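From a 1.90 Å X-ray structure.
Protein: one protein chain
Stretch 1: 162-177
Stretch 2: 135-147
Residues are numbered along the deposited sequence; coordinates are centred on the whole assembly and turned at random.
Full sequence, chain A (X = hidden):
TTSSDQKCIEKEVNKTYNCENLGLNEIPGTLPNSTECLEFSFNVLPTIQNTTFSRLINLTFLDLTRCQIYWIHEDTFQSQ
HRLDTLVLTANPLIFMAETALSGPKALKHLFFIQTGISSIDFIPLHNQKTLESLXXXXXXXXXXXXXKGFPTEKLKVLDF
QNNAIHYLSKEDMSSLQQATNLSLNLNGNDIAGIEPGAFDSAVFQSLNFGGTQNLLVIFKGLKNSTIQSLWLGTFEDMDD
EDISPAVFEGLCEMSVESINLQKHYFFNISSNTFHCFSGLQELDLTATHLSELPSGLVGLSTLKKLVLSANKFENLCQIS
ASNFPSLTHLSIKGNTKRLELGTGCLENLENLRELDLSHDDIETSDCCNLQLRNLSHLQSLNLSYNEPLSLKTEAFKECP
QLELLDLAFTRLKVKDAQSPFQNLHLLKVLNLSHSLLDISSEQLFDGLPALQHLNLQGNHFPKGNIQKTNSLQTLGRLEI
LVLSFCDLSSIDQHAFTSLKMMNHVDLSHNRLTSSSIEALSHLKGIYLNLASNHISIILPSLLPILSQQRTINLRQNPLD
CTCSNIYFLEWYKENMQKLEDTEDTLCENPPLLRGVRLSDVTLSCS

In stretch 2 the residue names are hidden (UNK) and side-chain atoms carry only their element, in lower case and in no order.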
# COMPACT_ATOMS: atom_id res chain seq x y z
N ASN A 162 5.52 -10.18 1.89
CA ASN A 162 4.86 -8.98 2.44
C ASN A 162 3.64 -8.48 1.62
O ASN A 162 3.59 -7.33 1.20
CB ASN A 162 5.89 -7.84 2.66
CG ASN A 162 5.32 -6.68 3.48
OD1 ASN A 162 4.49 -6.87 4.37
ND2 ASN A 162 5.81 -5.49 3.21
N ASN A 163 2.64 -9.36 1.41
CA ASN A 163 1.42 -8.98 0.69
C ASN A 163 0.23 -9.38 1.54
O ASN A 163 0.38 -9.61 2.73
CB ASN A 163 1.40 -9.58 -0.73
CG ASN A 163 2.08 -8.67 -1.77
OD1 ASN A 163 1.55 -7.63 -2.11
ND2 ASN A 163 3.26 -9.05 -2.23
N ALA A 164 -0.96 -9.41 0.96
CA ALA A 164 -2.16 -9.64 1.70
C ALA A 164 -2.78 -10.95 1.25
O ALA A 164 -4.01 -11.06 1.12
CB ALA A 164 -3.14 -8.49 1.46
N ILE A 165 -1.96 -11.94 0.94
CA ILE A 165 -2.54 -13.23 0.48
C ILE A 165 -2.94 -14.07 1.70
O ILE A 165 -2.13 -14.34 2.58
CB ILE A 165 -1.54 -13.99 -0.41
CG1 ILE A 165 -1.26 -13.17 -1.67
CG2 ILE A 165 -2.07 -15.39 -0.82
CD1 ILE A 165 0.12 -13.35 -2.22
N HIS A 166 -4.20 -14.52 1.73
CA HIS A 166 -4.64 -15.30 2.86
C HIS A 166 -5.15 -16.68 2.52
O HIS A 166 -5.50 -17.45 3.43
CB HIS A 166 -5.66 -14.52 3.71
CG HIS A 166 -6.97 -14.21 3.00
ND1 HIS A 166 -7.13 -13.15 2.17
CD2 HIS A 166 -8.24 -14.84 3.08
CE1 HIS A 166 -8.42 -13.12 1.72
NE2 HIS A 166 -9.09 -14.15 2.28
N TYR A 167 -5.21 -16.98 1.23
CA TYR A 167 -5.81 -18.21 0.74
C TYR A 167 -5.19 -18.64 -0.57
O TYR A 167 -4.93 -17.82 -1.44
CB TYR A 167 -7.33 -18.04 0.54
CG TYR A 167 -8.07 -19.35 0.33
CD1 TYR A 167 -8.37 -20.18 1.42
CD2 TYR A 167 -8.47 -19.75 -0.94
CE1 TYR A 167 -9.05 -21.38 1.24
CE2 TYR A 167 -9.16 -20.94 -1.13
CZ TYR A 167 -9.44 -21.74 -0.05
OH TYR A 167 -10.12 -22.91 -0.26
N LEU A 168 -4.97 -19.94 -0.72
CA LEU A 168 -4.46 -20.49 -1.96
C LEU A 168 -5.48 -21.52 -2.47
O LEU A 168 -5.81 -22.49 -1.78
CB LEU A 168 -3.09 -21.13 -1.73
CG LEU A 168 -1.94 -20.31 -1.13
CD1 LEU A 168 -0.76 -21.23 -0.80
CD2 LEU A 168 -1.48 -19.28 -2.13
N SER A 169 -6.01 -21.29 -3.67
CA SER A 169 -7.10 -22.17 -4.15
C SER A 169 -6.52 -23.08 -5.22
O SER A 169 -5.41 -22.83 -5.70
CB SER A 169 -8.24 -21.34 -4.74
OG SER A 169 -7.79 -20.76 -5.97
N LYS A 170 -7.28 -24.10 -5.62
CA LYS A 170 -6.92 -24.93 -6.78
C LYS A 170 -6.67 -24.11 -8.04
O LYS A 170 -5.68 -24.30 -8.76
CB LYS A 170 -8.06 -25.91 -7.09
CG LYS A 170 -8.11 -27.15 -6.22
CD LYS A 170 -9.31 -28.00 -6.62
CE LYS A 170 -9.11 -29.45 -6.24
NZ LYS A 170 -10.21 -30.26 -6.83
N GLU A 171 -7.57 -23.18 -8.31
CA GLU A 171 -7.47 -22.29 -9.47
C GLU A 171 -6.20 -21.47 -9.47
O GLU A 171 -5.50 -21.38 -10.50
CB GLU A 171 -8.67 -21.35 -9.49
CG GLU A 171 -9.19 -21.05 -10.87
CD GLU A 171 -10.69 -20.84 -10.86
OE1 GLU A 171 -11.14 -19.87 -10.22
OE2 GLU A 171 -11.41 -21.66 -11.49
N ASP A 172 -5.89 -20.88 -8.31
CA ASP A 172 -4.60 -20.16 -8.12
C ASP A 172 -3.43 -21.03 -8.50
O ASP A 172 -2.55 -20.63 -9.26
CB ASP A 172 -4.42 -19.76 -6.64
CG ASP A 172 -5.45 -18.75 -6.15
OD1 ASP A 172 -6.04 -18.06 -7.02
OD2 ASP A 172 -5.65 -18.62 -4.90
N MET A 173 -3.41 -22.23 -7.92
CA MET A 173 -2.30 -23.17 -8.14
C MET A 173 -2.24 -23.65 -9.59
O MET A 173 -1.15 -23.80 -10.13
CB MET A 173 -2.35 -24.35 -7.14
CG MET A 173 -2.29 -23.96 -5.67
SD MET A 173 -0.91 -22.84 -5.28
CE MET A 173 0.46 -23.76 -5.94
N SER A 174 -3.39 -23.85 -10.25
CA SER A 174 -3.32 -24.32 -11.66
C SER A 174 -2.77 -23.25 -12.61
O SER A 174 -2.20 -23.58 -13.63
CB SER A 174 -4.66 -24.89 -12.14
OG SER A 174 -5.64 -23.89 -12.11
N SER A 175 -2.88 -21.97 -12.24
CA SER A 175 -2.29 -20.90 -13.06
C SER A 175 -0.74 -20.98 -13.16
O SER A 175 -0.15 -20.37 -14.05
CB SER A 175 -2.76 -19.51 -12.58
OG SER A 175 -2.05 -19.08 -11.42
N LEU A 176 -0.12 -21.76 -12.27
CA LEU A 176 1.35 -22.01 -12.27
C LEU A 176 1.78 -23.32 -12.91
O LEU A 176 2.98 -23.61 -12.93
CB LEU A 176 1.89 -22.07 -10.83
CG LEU A 176 1.61 -21.03 -9.77
CD1 LEU A 176 2.17 -21.50 -8.44
CD2 LEU A 176 2.23 -19.71 -10.18
N GLN A 177 0.84 -24.16 -13.37
CA GLN A 177 1.20 -25.54 -13.81
C GLN A 177 2.30 -25.63 -14.91
O GLN A 177 3.13 -26.55 -14.89
CB GLN A 177 -0.05 -26.38 -14.17
CG GLN A 177 -0.87 -25.79 -15.32
CD GLN A 177 -2.19 -26.51 -15.57
OE1 GLN A 177 -3.12 -26.46 -14.75
NE2 GLN A 177 -2.29 -27.15 -16.73
N UNK A 135 9.20 -10.10 -9.08
CA UNK A 135 9.16 -9.71 -7.66
C UNK A 135 8.02 -8.71 -7.45
O UNK A 135 8.05 -7.63 -8.00
c UNK A 135 10.50 -9.08 -7.28
c UNK A 135 12.10 -10.67 -6.09
c UNK A 135 13.24 -11.44 -8.50
c UNK A 135 13.15 -11.61 -6.10
o UNK A 135 14.74 -12.93 -7.35
c UNK A 135 12.19 -10.51 -8.49
c UNK A 135 13.69 -12.00 -7.32
c UNK A 135 11.63 -10.09 -7.29
N UNK A 136 7.04 -9.11 -6.67
CA UNK A 136 5.81 -8.35 -6.47
C UNK A 136 5.62 -8.03 -4.98
O UNK A 136 4.51 -7.82 -4.54
c UNK A 136 3.57 -10.46 -8.85
c UNK A 136 4.76 -8.33 -9.36
c UNK A 136 4.68 -9.22 -6.97
c UNK A 136 4.77 -9.58 -8.50
N UNK A 137 6.71 -8.04 -4.22
CA UNK A 137 6.61 -7.86 -2.71
C UNK A 137 6.07 -6.51 -2.26
O UNK A 137 6.16 -5.51 -3.00
N UNK A 138 5.53 -6.46 -1.04
CA UNK A 138 5.19 -5.17 -0.36
C UNK A 138 4.12 -4.36 -1.12
O UNK A 138 4.12 -3.12 -1.08
o UNK A 138 7.42 -5.08 0.57
c UNK A 138 6.43 -4.31 -0.11
N UNK A 139 3.17 -5.08 -1.69
CA UNK A 139 2.04 -4.51 -2.41
C UNK A 139 0.71 -4.79 -1.72
O UNK A 139 0.72 -5.05 -0.51
c UNK A 139 3.15 -4.32 -4.67
o UNK A 139 3.31 -3.09 -4.59
c UNK A 139 2.07 -5.02 -3.87
n UNK A 139 3.91 -5.08 -5.43
N UNK A 140 -0.42 -4.73 -2.44
CA UNK A 140 -1.73 -5.01 -1.85
C UNK A 140 -2.32 -6.26 -2.47
O UNK A 140 -3.55 -6.45 -2.53
c UNK A 140 -2.39 -2.52 -1.48
n UNK A 140 -1.69 -0.46 -1.05
n UNK A 140 -2.73 -2.19 -0.21
c UNK A 140 -2.29 -0.94 0.06
c UNK A 140 -2.76 -3.86 -2.10
c UNK A 140 -1.74 -1.41 -2.02
N UNK A 141 -1.46 -7.12 -2.99
CA UNK A 141 -1.90 -8.27 -3.80
C UNK A 141 -2.54 -9.29 -2.85
O UNK A 141 -1.99 -9.58 -1.76
c UNK A 141 1.16 -8.25 -6.25
c UNK A 141 -1.03 -10.21 -5.23
c UNK A 141 -0.20 -7.90 -5.62
c UNK A 141 -0.69 -8.89 -4.55
N UNK A 142 -3.67 -9.88 -3.24
CA UNK A 142 -4.27 -10.86 -2.34
C UNK A 142 -4.49 -12.22 -3.00
O UNK A 142 -5.09 -13.09 -2.41
o UNK A 142 -6.45 -10.07 -2.88
c UNK A 142 -5.60 -10.36 -1.79
N UNK A 143 -3.96 -12.40 -4.18
CA UNK A 143 -4.01 -13.70 -4.83
C UNK A 143 -2.73 -13.93 -5.59
O UNK A 143 -2.18 -13.00 -6.17
c UNK A 143 -5.18 -13.72 -5.83
o UNK A 143 -5.21 -14.98 -6.49
N UNK A 144 -2.27 -15.18 -5.64
CA UNK A 144 -1.09 -15.53 -6.46
C UNK A 144 -1.44 -15.82 -7.96
O UNK A 144 -0.54 -15.95 -8.80
c UNK A 144 -0.11 -16.50 -4.32
c UNK A 144 -1.05 -18.02 -5.95
c UNK A 144 -0.30 -16.71 -5.83
c UNK A 144 -0.17 -19.23 -5.72
N UNK A 145 -2.73 -15.91 -8.28
CA UNK A 145 -3.17 -16.35 -9.62
C UNK A 145 -2.53 -15.51 -10.71
O UNK A 145 -2.57 -14.29 -10.67
c UNK A 145 -5.16 -16.90 -11.10
c UNK A 145 -4.69 -16.35 -9.74
c UNK A 145 -6.45 -17.70 -11.04
c UNK A 145 -7.54 -17.01 -10.24
n UNK A 145 -8.20 -15.94 -11.04
N UNK A 146 -1.88 -16.18 -11.65
CA UNK A 146 -1.27 -15.49 -12.78
C UNK A 146 -2.36 -15.22 -13.82
O UNK A 146 -3.30 -16.02 -13.95
c UNK A 146 -0.11 -16.31 -13.34
c UNK A 146 1.68 -15.14 -11.96
c UNK A 146 2.09 -17.40 -12.91
c UNK A 146 1.04 -16.48 -12.33
N UNK A 147 -2.28 -14.06 -14.52
CA UNK A 147 -3.33 -13.68 -15.47
C UNK A 147 -3.32 -14.56 -16.73
O UNK A 147 -2.28 -15.11 -17.09
c UNK A 147 -1.15 -13.10 -14.57
c UNK A 147 -2.97 -12.23 -15.82
c UNK A 147 -1.47 -12.22 -15.77
O HOH W 1 2.18 -4.96 1.87
O HOH W 2 -6.07 -14.13 -0.29
O HOH W 3 -3.81 -16.99 -3.85
O HOH W 4 -1.92 -18.42 -16.32

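Position 135 carries one carbon and then a six-carbon ring bearing an oxygen, and it stays out of reach of stretch 1; it is a tyrosine, Tyr135. Position 136 has four carbons forked at the second, which makes it Leu136; its backbone O accepts a hydrogen bond from Asn163 ND2 at 2.9 Å. Position 137 has no side-chain atoms and is Gly137, its CA 3.6 Å from Asn163 ND2. At position 138 one carbon is followed by one oxygen, and Asn162 ND2 donates to that oxygen; this is a serine, and the bond runs from Asn162 ND2 to Ser138 OG at 3.1 Å.

Position 139 has two carbons, the second bearing one oxygen and one nitrogen. Its backbone N makes a weak hydrogen bond to Asn163 OD1 (3.1 Å). The flat, amide-like end fits Asn139, whose ND2 turns back in a weak bond to Leu136 O (2.9 Å). Position 140, one carbon and a ring of three carbons and two nitrogens, points away from stretch 1 and is His140. Position 141 has four carbons forked at the first, one arm two carbons long: Ile141. Its N donates to Asn163 OD1 (3.2 Å), and its O accepts from Ala164 N (2.9 Å).

Positions 142 and 143 each hold one carbon and one oxygen, hence Ser142 and Ser143. The CB of Ser142 lies 3.4 Å from Ala164 O, whereas Ser143 OG lies 3.2 Å from Asp172 OD1. Position 144 repeats the four-carbon pattern forked at the first and reaches a cluster of apolar side chains. It is Ile144: its CG2 is 3.8 Å from both Ile165 CD1 and Leu168 CD2, and its CD1 is 3.7 Å from Met173 SD.

Position 145, four carbons in a row ending in nitrogen, is Lys145; its CD approaches Glu171 O at 3.8 Å, and its backbone N donates to Ser143 OG (3.2 Å). Position 146 has four carbons forked at the second and points toward stretch 1. This is Leu146, with CD1 3.6 Å from Leu176 CD2. Position 147 closes three carbons onto its own N, as Pro147, and turns away.

Polar and apolar contacts together bury 921 Å². Asn163 spans the backbone of stretch 2 through both ends of its amide, while Ile144 fills the apolar pocket. Beyond it, Ser175 OG donates to Asp172 O (2.7 Å) and accepts from Leu146 N (2.9 Å), tying the helical segment to stretch 2. Water bridges Ile144 N, Tyr167 O and Asp172 OD2, satisfying polar groups beside this apolar cluster.

Stretch 2 (135-147) YLGSNHISSIKLP
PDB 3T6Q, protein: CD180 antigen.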